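Local coordinates for protein fatty acid CoA ligase (Marinactinospora thermotolerans, PDB 6SQ8) that belongs to the ANL superfamily of AMP-binding enzymes and holds adenosine monophosphate in its ligand pocket, at residues Val415-His419 / Pro420-Ala424. Residues are numbered along the deposited sequence; the frame is centred on the assembly and turned at random.
Sequences VLTEH and PDVRA
Between H419 and V422 the backbone folds into a type I beta turn, closed by the bond from V422 N to H419 O (3.2 Å), which takes the chain from the end of a helix into a strand. The imidazole of H419 holds the turn a second time: its ND1 accepts the backbone N-H of D421 at 3.1 Å, the donor tilted 23° from the ring plane. With CG anti to its own backbone N (chi1 -166°), the ring swings forward beside its carbonyl carbon and reaches the next residues. CD of P420 lies over one face of this ring, offset toward the rim, 3.6 Å from its centroid in a CH-pi contact. Accepting through ND1 implies that this nitrogen carries no proton in this arrangement. The D421 carboxylate, its plane inclined by 56° to the imidazole, brings OD2 to 3.3 Å from CE1 of H419, a close approach at the ring edge.

V422 points back toward the helix end, where its CB packs 3.5 Å from the carbonyl O of L416, an oxygen that also accepts H419 N. T417 lays its methyl CG2 against A424 CA at 3.7 Å, while its OG1 turns back into the helix, its one proton shared between the carbonyl oxygens of E413, the stronger partner, and H414. The whole is a helix-to-strand turn of the C-terminal domain: L416, H419 and V422 pack on L456 of helix 453-463, R423 and A424 form a classic beta bulge opposite V444 of strand 438-445, and S280 of helix 279-289 hydrogen-bonds to the carbonyl of T417.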
ATOM      1  N   VAL A 415     -12.157  18.887   8.679  1.00 26.12           N
ATOM      2  CA  VAL A 415     -13.212  19.876   8.937  1.00 25.75           C
ATOM      3  C   VAL A 415     -13.949  20.233   7.639  1.00 23.48           C
ATOM      4  O   VAL A 415     -15.163  20.257   7.603  1.00 25.19           O
ATOM      5  CB  VAL A 415     -12.648  21.133   9.628  1.00 25.57           C
ATOM      6  CG1 VAL A 415     -13.691  22.218   9.705  1.00 25.29           C
ATOM      7  CG2 VAL A 415     -12.128  20.857  11.025  1.00 26.12           C
ATOM      8  N   LEU A 416     -13.204  20.539   6.586  1.00 23.87           N
ATOM      9  CA  LEU A 416     -13.799  20.867   5.283  1.00 24.84           C
ATOM     10  C   LEU A 416     -14.702  19.718   4.811  1.00 22.25           C
ATOM     11  O   LEU A 416     -15.815  19.965   4.375  1.00 21.85           O
ATOM     12  CB  LEU A 416     -12.701  21.167   4.252  1.00 26.50           C
ATOM     13  CG  LEU A 416     -11.917  22.459   4.478  1.00 27.84           C
ATOM     14  CD1 LEU A 416     -10.686  22.529   3.583  1.00 29.29           C
ATOM     15  CD2 LEU A 416     -12.782  23.662   4.240  1.00 27.71           C
ATOM     16  N   THR A 417     -14.223  18.474   4.925  1.00 22.43           N
ATOM     17  CA  THR A 417     -14.920  17.313   4.352  1.00 23.02           C
ATOM     18  C   THR A 417     -16.140  16.915   5.197  1.00 23.62           C
ATOM     19  O   THR A 417     -17.034  16.229   4.678  1.00 21.39           O
ATOM     20  CB  THR A 417     -13.981  16.125   4.109  1.00 23.87           C
ATOM     21  OG1 THR A 417     -13.312  15.770   5.320  1.00 25.81           O
ATOM     22  CG2 THR A 417     -12.966  16.407   3.019  1.00 23.76           C
ATOM     23  N   GLU A 418     -16.190  17.347   6.469  1.00 24.08           N
ATOM     24  CA  GLU A 418     -17.364  17.151   7.315  1.00 23.95           C
ATOM     25  C   GLU A 418     -18.566  17.880   6.716  1.00 22.63           C
ATOM     26  O   GLU A 418     -19.691  17.459   6.919  1.00 22.78           O
ATOM     27  CB  GLU A 418     -17.178  17.691   8.733  1.00 28.71           C
ATOM     28  CG  GLU A 418     -16.559  16.726   9.725  1.00 34.19           C
ATOM     29  CD  GLU A 418     -17.090  15.302   9.712  1.00 40.12           C
ATOM     30  OE1 GLU A 418     -18.345  15.125   9.810  1.00 40.54           O
ATOM     31  OE2 GLU A 418     -16.238  14.371   9.591  1.00 46.78           O
ATOM     32  N   HIS A 419     -18.331  18.990   6.013  1.00 21.79           N
ATOM     33  CA  HIS A 419     -19.424  19.690   5.337  1.00 21.35           C
ATOM     34  C   HIS A 419     -20.107  18.731   4.367  1.00 21.51           C
ATOM     35  O   HIS A 419     -19.440  17.962   3.662  1.00 20.52           O
ATOM     36  CB  HIS A 419     -18.932  20.962   4.638  1.00 20.67           C
ATOM     37  CG  HIS A 419     -20.034  21.877   4.216  1.00 18.56           C
ATOM     38  ND1 HIS A 419     -20.766  21.663   3.052  1.00 19.02           N
ATOM     39  CD2 HIS A 419     -20.511  23.007   4.780  1.00 17.97           C
ATOM     40  CE1 HIS A 419     -21.678  22.616   2.944  1.00 18.55           C
ATOM     41  NE2 HIS A 419     -21.546  23.448   3.994  1.00 17.84           N
ATOM     42  N   PRO A 420     -21.452  18.696   4.361  1.00 21.22           N
ATOM     43  CA  PRO A 420     -22.186  17.708   3.574  1.00 22.81           C
ATOM     44  C   PRO A 420     -22.041  17.850   2.059  1.00 24.41           C
ATOM     45  O   PRO A 420     -22.314  16.891   1.338  1.00 24.50           O
ATOM     46  CB  PRO A 420     -23.648  17.913   3.986  1.00 22.72           C
ATOM     47  CG  PRO A 420     -23.683  19.316   4.532  1.00 22.73           C
ATOM     48  CD  PRO A 420     -22.332  19.524   5.182  1.00 21.19           C
ATOM     49  N   ASP A 421     -21.611  19.033   1.599  1.00 27.31           N
ATOM     50  CA  ASP A 421     -21.532  19.355   0.151  1.00 26.26           C
ATOM     51  C   ASP A 421     -20.080  19.227  -0.339  1.00 27.09           C
ATOM     52  O   ASP A 421     -19.780  19.523  -1.493  1.00 28.42           O
ATOM     53  CB  ASP A 421     -22.145  20.731  -0.127  1.00 24.17           C
ATOM     54  CG  ASP A 421     -23.629  20.806   0.209  1.00 24.96           C
ATOM     55  OD1 ASP A 421     -24.328  19.814  -0.046  1.00 23.07           O
ATOM     56  OD2 ASP A 421     -24.090  21.849   0.754  1.00 25.71           O
ATOM     57  N   VAL A 422     -19.177  18.770   0.530  1.00 28.08           N
ATOM     58  CA  VAL A 422     -17.771  18.546   0.213  1.00 26.84           C
ATOM     59  C   VAL A 422     -17.468  17.053   0.370  1.00 27.06           C
ATOM     60  O   VAL A 422     -17.808  16.440   1.400  1.00 25.39           O
ATOM     61  CB  VAL A 422     -16.872  19.378   1.141  1.00 26.98           C
ATOM     62  CG1 VAL A 422     -15.415  19.067   0.917  1.00 26.34           C
ATOM     63  CG2 VAL A 422     -17.148  20.866   1.028  1.00 28.26           C
ATOM     64  N   ARG A 423     -16.814  16.490  -0.660  1.00 29.81           N
ATOM     65  CA  ARG A 423     -16.446  15.081  -0.762  1.00 30.80           C
ATOM     66  C   ARG A 423     -14.947  14.892  -0.447  1.00 28.87           C
ATOM     67  O   ARG A 423     -14.584  13.880   0.137  1.00 29.71           O
ATOM     68  CB  ARG A 423     -16.832  14.585  -2.161  1.00 34.99           C
ATOM     69  CG  ARG A 423     -17.566  13.258  -2.216  1.00 41.76           C
ATOM     70  CD  ARG A 423     -19.073  13.351  -1.992  1.00 48.82           C
ATOM     71  NE  ARG A 423     -19.393  13.646  -0.593  1.00 50.25           N
ATOM     72  CZ  ARG A 423     -20.598  13.931  -0.109  1.00 45.72           C
ATOM     73  NH1 ARG A 423     -21.685  13.666  -0.814  1.00 45.01           N
ATOM     74  NH2 ARG A 423     -20.703  14.479   1.093  1.00 45.79           N
ATOM     75  N   ALA A 424     -14.083  15.856  -0.804  1.00 26.22           N
ATOM     76  CA  ALA A 424     -12.610  15.707  -0.626  1.00 25.15           C
ATOM     77  C   ALA A 424     -11.937  17.066  -0.525  1.00 23.47           C
ATOM     78  O   ALA A 424     -12.463  18.034  -0.956  1.00 22.46           O
ATOM     79  CB  ALA A 424     -12.012  14.934  -1.782  1.00 25.18           C
TER